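Local coordinates for glycoside hydrolase family 15, cellulose signaling associated protein envoy (Hypocrea jecorina, PDB 4WUJ), which senses blue light through a LOV domain that binds flavin mononucleotide, and is linked to the integration of light and oxidative-stress responses, at residues M97-I111 with P120-A132. Numbering follows the deposited sequence.
Sequences MRRAIRAHQEVQVRI and PFTNVVTILPLWA. With FMN (flavin mononucleotide), chain I; SO4 (sulfate ion), chain J; SO4 (sulfate ion), chain K.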
loop_
_atom_site.group_PDB
_atom_site.type_symbol
_atom_site.label_atom_id
_atom_site.label_comp_id
_atom_site.label_asym_id
_atom_site.label_seq_id
_atom_site.Cartn_x
_atom_site.Cartn_y
_atom_site.Cartn_z
ATOM N N MET C 97 7.560 -1.915 -22.887
ATOM C CA MET C 97 6.981 -0.958 -21.940
ATOM C C MET C 97 6.578 0.327 -22.699
ATOM O O MET C 97 5.454 0.807 -22.578
ATOM C CB MET C 97 7.970 -0.640 -20.828
ATOM C CG MET C 97 8.035 -1.724 -19.744
ATOM S SD MET C 97 9.077 -1.324 -18.327
ATOM C CE MET C 97 10.675 -1.079 -19.056
ATOM N N ARG C 98 7.483 0.803 -23.562
ATOM C CA ARG C 98 7.281 2.036 -24.300
ATOM C C ARG C 98 6.014 1.994 -25.122
ATOM O O ARG C 98 5.216 2.959 -25.132
ATOM C CB ARG C 98 8.481 2.317 -25.197
ATOM C CG ARG C 98 8.364 3.627 -25.915
ATOM C CD ARG C 98 9.653 4.082 -26.562
ATOM N NE ARG C 98 10.078 3.134 -27.575
ATOM C CZ ARG C 98 11.185 2.405 -27.515
ATOM N NH1 ARG C 98 12.039 2.533 -26.506
ATOM N NH2 ARG C 98 11.453 1.561 -28.494
ATOM N N ARG C 99 5.816 0.849 -25.770
ATOM C CA ARG C 99 4.752 0.685 -26.744
ATOM C C ARG C 99 3.466 0.452 -26.001
ATOM O O ARG C 99 2.401 0.958 -26.362
ATOM C CB ARG C 99 5.060 -0.487 -27.684
ATOM C CG ARG C 99 5.699 -0.066 -29.033
ATOM C CD ARG C 99 6.989 -0.851 -29.354
ATOM N NE ARG C 99 7.481 -0.604 -30.706
ATOM C CZ ARG C 99 8.349 -1.385 -31.354
ATOM N NH1 ARG C 99 8.836 -2.494 -30.789
ATOM N NH2 ARG C 99 8.727 -1.056 -32.590
ATOM N N ALA C 100 3.565 -0.263 -24.904
ATOM C CA ALA C 100 2.374 -0.524 -24.105
ATOM C C ALA C 100 1.851 0.777 -23.503
ATOM O O ALA C 100 0.652 1.105 -23.604
ATOM C CB ALA C 100 2.704 -1.508 -23.052
ATOM N N ILE C 101 2.775 1.558 -22.953
ATOM C CA ILE C 101 2.412 2.822 -22.290
ATOM C C ILE C 101 1.675 3.682 -23.299
ATOM O O ILE C 101 0.614 4.247 -23.001
ATOM C CB ILE C 101 3.655 3.562 -21.779
ATOM C CG1 ILE C 101 4.181 2.893 -20.510
ATOM C CG2 ILE C 101 3.333 5.040 -21.534
ATOM C CD1 ILE C 101 5.572 3.322 -20.117
ATOM N N ARG C 102 2.239 3.719 -24.507
ATOM C CA ARG C 102 1.728 4.517 -25.621
ATOM C C ARG C 102 0.319 4.068 -26.073
ATOM O O ARG C 102 -0.544 4.893 -26.352
ATOM C CB ARG C 102 2.762 4.494 -26.769
ATOM C CG ARG C 102 2.232 4.714 -28.140
ATOM C CD ARG C 102 3.292 4.336 -29.222
ATOM N NE ARG C 102 4.602 4.937 -28.961
ATOM C CZ ARG C 102 5.730 4.584 -29.576
ATOM N NH1 ARG C 102 5.723 3.603 -30.475
ATOM N NH2 ARG C 102 6.882 5.199 -29.275
ATOM N N ALA C 103 0.071 2.765 -26.078
ATOM C CA ALA C 103 -1.250 2.248 -26.410
ATOM C C ALA C 103 -2.231 2.185 -25.203
ATOM O O ALA C 103 -3.346 1.687 -25.326
ATOM C CB ALA C 103 -1.103 0.864 -27.044
ATOM N N HIS C 104 -1.843 2.715 -24.048
ATOM C CA HIS C 104 -2.649 2.546 -22.826
ATOM C C HIS C 104 -2.967 1.071 -22.566
ATOM O O HIS C 104 -4.080 0.732 -22.181
ATOM C CB HIS C 104 -3.945 3.334 -22.913
ATOM C CG HIS C 104 -3.736 4.794 -23.118
ATOM N ND1 HIS C 104 -4.761 5.709 -23.054
ATOM C CD2 HIS C 104 -2.613 5.502 -23.382
ATOM C CE1 HIS C 104 -4.278 6.920 -23.271
ATOM N NE2 HIS C 104 -2.976 6.820 -23.471
ATOM N N GLN C 105 -1.985 0.203 -22.790
ATOM C CA GLN C 105 -2.159 -1.221 -22.589
ATOM C C GLN C 105 -1.412 -1.671 -21.356
ATOM O O GLN C 105 -0.263 -1.271 -21.131
ATOM C CB GLN C 105 -1.594 -2.024 -23.771
ATOM C CG GLN C 105 -2.435 -2.055 -25.033
ATOM C CD GLN C 105 -1.627 -2.533 -26.220
ATOM O OE1 GLN C 105 -0.461 -2.929 -26.072
ATOM N NE2 GLN C 105 -2.228 -2.492 -27.407
ATOM N N GLU C 106 -2.058 -2.555 -20.604
ATOM C CA GLU C 106 -1.412 -3.297 -19.535
ATOM C C GLU C 106 -0.208 -3.954 -20.124
ATOM O O GLU C 106 -0.251 -4.376 -21.275
ATOM C CB GLU C 106 -2.327 -4.411 -19.020
ATOM C CG GLU C 106 -3.463 -3.918 -18.181
ATOM C CD GLU C 106 -4.515 -4.985 -17.937
ATOM O OE1 GLU C 106 -4.149 -6.154 -17.618
ATOM O OE2 GLU C 106 -5.712 -4.622 -18.051
ATOM N N VAL C 107 0.837 -4.108 -19.324
ATOM C CA VAL C 107 2.002 -4.804 -19.770
ATOM C C VAL C 107 2.771 -5.298 -18.598
ATOM O O VAL C 107 2.824 -4.667 -17.538
ATOM C CB VAL C 107 2.920 -3.880 -20.599
ATOM C CG1 VAL C 107 3.274 -2.619 -19.800
ATOM C CG2 VAL C 107 4.174 -4.602 -21.031
ATOM N N GLN C 108 3.390 -6.444 -18.774
ATOM C CA GLN C 108 4.222 -6.968 -17.721
ATOM C C GLN C 108 5.435 -7.578 -18.353
ATOM O O GLN C 108 5.327 -8.465 -19.218
ATOM C CB GLN C 108 3.452 -7.978 -16.856
ATOM C CG GLN C 108 4.294 -8.647 -15.803
ATOM C CD GLN C 108 3.480 -9.617 -14.940
ATOM O OE1 GLN C 108 2.946 -10.615 -15.429
ATOM N NE2 GLN C 108 3.352 -9.299 -13.663
ATOM N N VAL C 109 6.586 -7.089 -17.920
ATOM C CA VAL C 109 7.853 -7.559 -18.403
ATOM C C VAL C 109 8.791 -7.717 -17.238
ATOM O O VAL C 109 8.521 -7.300 -16.121
ATOM C CB VAL C 109 8.523 -6.535 -19.387
ATOM C CG1 VAL C 109 7.503 -5.987 -20.372
ATOM C CG2 VAL C 109 9.195 -5.407 -18.612
ATOM N N ARG C 110 9.930 -8.312 -17.520
ATOM C CA ARG C 110 10.979 -8.426 -16.545
ATOM C C ARG C 110 12.143 -7.760 -17.204
ATOM O O ARG C 110 12.286 -7.811 -18.434
ATOM C CB ARG C 110 11.243 -9.917 -16.208
ATOM C CG ARG C 110 12.406 -10.594 -16.940
ATOM C CD ARG C 110 12.456 -12.173 -16.758
ATOM N NE ARG C 110 13.523 -12.691 -17.613
ATOM C CZ ARG C 110 13.362 -13.051 -18.893
ATOM N NH1 ARG C 110 12.161 -13.062 -19.451
ATOM N NH2 ARG C 110 14.396 -13.463 -19.613
ATOM N N ILE C 111 12.976 -7.117 -16.409
ATOM C CA ILE C 111 13.985 -6.273 -16.970
ATOM C C ILE C 111 14.985 -6.017 -15.905
ATOM O O ILE C 111 14.639 -6.057 -14.723
ATOM C CB ILE C 111 13.342 -4.875 -17.424
ATOM C CG1 ILE C 111 14.405 -3.892 -17.884
ATOM C CG2 ILE C 111 12.502 -4.231 -16.292
ATOM C CD1 ILE C 111 13.807 -2.588 -18.430
ATOM N N PRO C 120 22.358 -4.849 -9.691
ATOM C CA PRO C 120 21.262 -5.170 -10.601
ATOM C C PRO C 120 20.196 -6.042 -9.937
ATOM O O PRO C 120 20.509 -6.836 -9.042
ATOM C CB PRO C 120 21.958 -5.964 -11.711
ATOM C CG PRO C 120 23.122 -6.658 -10.994
ATOM C CD PRO C 120 23.583 -5.621 -9.981
ATOM N N PHE C 121 18.952 -5.913 -10.377
ATOM C CA PHE C 121 17.963 -6.883 -9.986
ATOM C C PHE C 121 16.962 -7.085 -11.065
ATOM O O PHE C 121 16.582 -6.168 -11.794
ATOM C CB PHE C 121 17.236 -6.478 -8.694
ATOM C CG PHE C 121 16.452 -5.180 -8.794
ATOM C CD1 PHE C 121 17.091 -3.960 -8.679
ATOM C CD2 PHE C 121 15.072 -5.191 -8.957
ATOM C CE1 PHE C 121 16.391 -2.775 -8.759
ATOM C CE2 PHE C 121 14.362 -3.993 -9.015
ATOM C CZ PHE C 121 15.034 -2.787 -8.935
ATOM N N THR C 122 16.515 -8.316 -11.149
ATOM C CA THR C 122 15.491 -8.653 -12.099
ATOM C C THR C 122 14.123 -8.150 -11.600
ATOM O O THR C 122 13.399 -8.842 -10.891
ATOM C CB THR C 122 15.543 -10.136 -12.381
ATOM O OG1 THR C 122 16.842 -10.425 -12.920
ATOM C CG2 THR C 122 14.441 -10.559 -13.359
ATOM N N ASN C 123 13.788 -6.923 -12.006
ATOM C CA ASN C 123 12.585 -6.272 -11.552
ATOM C C ASN C 123 11.409 -6.807 -12.342
ATOM O O ASN C 123 11.428 -6.764 -13.587
ATOM C CB ASN C 123 12.763 -4.757 -11.756
ATOM C CG ASN C 123 11.607 -3.951 -11.210
ATOM O OD1 ASN C 123 10.599 -4.516 -10.778
ATOM N ND2 ASN C 123 11.741 -2.615 -11.243
ATOM N N VAL C 124 10.391 -7.342 -11.672
ATOM C CA VAL C 124 9.171 -7.684 -12.416
ATOM C C VAL C 124 8.180 -6.502 -12.367
ATOM O O VAL C 124 7.427 -6.283 -11.379
ATOM C CB VAL C 124 8.524 -8.995 -11.972
ATOM C CG1 VAL C 124 7.340 -9.341 -12.853
ATOM C CG2 VAL C 124 9.559 -10.135 -11.961
ATOM N N VAL C 125 8.197 -5.755 -13.469
ATOM C CA VAL C 125 7.462 -4.507 -13.593
ATOM C C VAL C 125 6.188 -4.747 -14.315
ATOM O O VAL C 125 6.164 -5.349 -15.397
ATOM C CB VAL C 125 8.260 -3.464 -14.402
ATOM C CG1 VAL C 125 7.479 -2.194 -14.512
ATOM C CG2 VAL C 125 9.631 -3.190 -13.759
ATOM N N THR C 126 5.116 -4.258 -13.741
ATOM C CA THR C 126 3.807 -4.279 -14.396
ATOM C C THR C 126 3.300 -2.852 -14.495
ATOM O O THR C 126 3.292 -2.139 -13.496
ATOM C CB THR C 126 2.747 -5.011 -13.542
ATOM O OG1 THR C 126 3.187 -6.330 -13.255
ATOM C CG2 THR C 126 1.406 -5.050 -14.261
ATOM N N ILE C 127 2.805 -2.458 -15.660
ATOM C CA ILE C 127 2.305 -1.124 -15.840
ATOM C C ILE C 127 0.872 -1.194 -16.260
ATOM O O ILE C 127 0.517 -1.885 -17.216
ATOM C CB ILE C 127 3.190 -0.355 -16.866
ATOM C CG1 ILE C 127 4.637 -0.416 -16.383
ATOM C CG2 ILE C 127 2.701 1.080 -17.020
ATOM C CD1 ILE C 127 5.685 0.071 -17.310
ATOM N N LEU C 128 0.029 -0.497 -15.524
ATOM C CA LEU C 128 -1.383 -0.449 -15.822
ATOM C C LEU C 128 -1.855 0.984 -16.102
ATOM O O LEU C 128 -1.392 1.927 -15.483
ATOM C CB LEU C 128 -2.162 -1.058 -14.649
ATOM C CG LEU C 128 -1.691 -2.480 -14.302
ATOM C CD1 LEU C 128 -0.668 -2.519 -13.179
ATOM C CD2 LEU C 128 -2.868 -3.315 -13.942
ATOM N N PRO C 129 -2.791 1.141 -17.042
ATOM C CA PRO C 129 -3.443 2.410 -17.363
ATOM C C PRO C 129 -4.571 2.776 -16.409
ATOM O O PRO C 129 -5.295 1.893 -15.955
ATOM C CB PRO C 129 -4.061 2.127 -18.730
ATOM C CG PRO C 129 -4.440 0.641 -18.634
ATOM C CD PRO C 129 -3.228 0.057 -17.941
ATOM N N LEU C 130 -4.728 4.070 -16.133
ATOM C CA LEU C 130 -5.917 4.587 -15.465
ATOM C C LEU C 130 -6.822 5.315 -16.458
ATOM O O LEU C 130 -6.473 5.472 -17.628
ATOM C CB LEU C 130 -5.523 5.573 -14.362
ATOM C CG LEU C 130 -5.476 4.993 -12.961
ATOM C CD1 LEU C 130 -4.575 3.746 -12.951
ATOM C CD2 LEU C 130 -5.015 6.061 -11.943
ATOM N N TRP C 131 -7.986 5.755 -15.982
ATOM C CA TRP C 131 -8.861 6.638 -16.757
ATOM C C TRP C 131 -8.607 8.112 -16.379
ATOM O O TRP C 131 -8.141 8.414 -15.267
ATOM C CB TRP C 131 -10.344 6.243 -16.575
ATOM C CG TRP C 131 -10.995 6.583 -15.222
ATOM C CD1 TRP C 131 -10.985 7.799 -14.574
ATOM C CD2 TRP C 131 -11.788 5.696 -14.386
ATOM N NE1 TRP C 131 -11.697 7.715 -13.390
ATOM C CE2 TRP C 131 -12.202 6.445 -13.253
ATOM C CE3 TRP C 131 -12.178 4.345 -14.484
ATOM C CZ2 TRP C 131 -12.991 5.881 -12.217
ATOM C CZ3 TRP C 131 -12.963 3.784 -13.444
ATOM C CH2 TRP C 131 -13.358 4.556 -12.334
ATOM N N ALA C 132 -8.894 9.026 -17.309
ATOM C CA ALA C 132 -8.683 10.460 -17.069
ATOM C C ALA C 132 -9.321 10.908 -15.755
ATOM O O ALA C 132 -10.539 10.843 -15.594
ATOM C CB ALA C 132 -9.217 11.297 -18.232
HETATM N N1 FMN I . 11.167 1.058 -16.286
HETATM C C2 FMN I . 12.034 0.289 -15.538
HETATM O O2 FMN I . 13.103 -0.085 -16.016
HETATM N N3 FMN I . 11.707 -0.053 -14.228
HETATM C C4 FMN I . 10.524 0.344 -13.657
HETATM O O4 FMN I . 10.286 0.033 -12.493
HETATM C C4A FMN I . 9.633 1.127 -14.405
HETATM N N5 FMN I . 8.436 1.564 -13.852
HETATM C C5A FMN I . 7.568 2.312 -14.595
HETATM C C6 FMN I . 6.380 2.706 -14.009
HETATM C C7 FMN I . 5.484 3.492 -14.714
HETATM C C7M FMN I . 4.206 3.883 -14.038
HETATM C C8 FMN I . 5.788 3.876 -16.040
HETATM C C8M FMN I . 4.816 4.728 -16.817
HETATM C C9 FMN I . 6.987 3.453 -16.630
HETATM C C9A FMN I . 7.885 2.673 -15.911
HETATM N N10 FMN I . 9.097 2.249 -16.468
HETATM C C10 FMN I . 9.966 1.480 -15.719
HETATM C "C1'" FMN I . 9.519 2.526 -17.896
HETATM C "C2'" FMN I . 10.178 3.845 -18.225
HETATM O "O2'" FMN I . 9.658 4.840 -17.374
HETATM C "C3'" FMN I . 9.965 4.126 -19.741
HETATM O "O3'" FMN I . 8.578 4.134 -20.063
HETATM C "C4'" FMN I . 10.676 3.054 -20.601
HETATM O "O4'" FMN I . 12.068 3.175 -20.395
HETATM C "C5'" FMN I . 10.325 3.131 -22.097
HETATM O "O5'" FMN I . 10.464 4.460 -22.567
HETATM P P FMN I . 11.863 4.997 -23.115
HETATM O O1P FMN I . 11.635 6.472 -23.407
HETATM O O2P FMN I . 13.010 4.879 -22.171
HETATM O O3P FMN I . 12.203 4.270 -24.374
HETATM S S SO4 J . 9.439 2.629 -31.287
HETATM O O1 SO4 J . 10.441 1.569 -31.365
HETATM O O2 SO4 J . 9.976 3.759 -30.532
HETATM O O3 SO4 J . 8.155 2.133 -30.802
HETATM O O4 SO4 J . 9.184 3.146 -32.612
HETATM S S SO4 K . 7.477 7.722 -26.771
HETATM O O1 SO4 K . 8.577 7.012 -27.398
HETATM O O2 SO4 K . 8.034 8.281 -25.553
HETATM O O3 SO4 K . 6.938 8.807 -27.569
HETATM O O4 SO4 K . 6.406 6.779 -26.579
#
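T122 lies beside R110 on the β-hairpin, both residues exposed, their CG2 and CG atoms in apolar contact. Next along strand 120-129, N123 exchanges two backbone hydrogen bonds with I111 and turns its amide to the flavin: ND2 lies 3.3 Å from FMN O4 and donates to N113, while OD1 accepts from the backbone N of A145. V125, paired with V109 through two backbone bonds, sets CG2 3.5 Å from FMN O4 and 4.0 Å from I111 CG2. On the opposite face of the sheet, T126 OG1 receives a weak bond from Q108 NE2 (3.0 Å, 132° at the hydrogen) and is also bonded to Y7 OH of the second subunit. I127 shares two backbone bonds with V107, whose CG1 lies alongside I127 CB. With CG1 anti to its carbonyl carbon (chi1 -55°), I127 extends CD1 to 3.7 Å from FMN C9A; the same CD1 lies 3.8 Å from M97 SD, the two side chains crossing at about a right angle. At the strand's end, P129 CG rests against the backbone O of H104, the Schellman residue closing helix 92-103. From that helix R98 NH1 bonds FMN O3P at the guanidinium edge (2.8 Å, 158°); with an alanine here, the phosphate would probably lose this charged partner and the ribityl chain be less firmly held. The contact thus joins helix 92-103 and the sheet of the LOV domain round one cofactor: apolar side chains hold the isoalloxazine, N123 adds a polar group at O4, and arginine charge meets the phosphate.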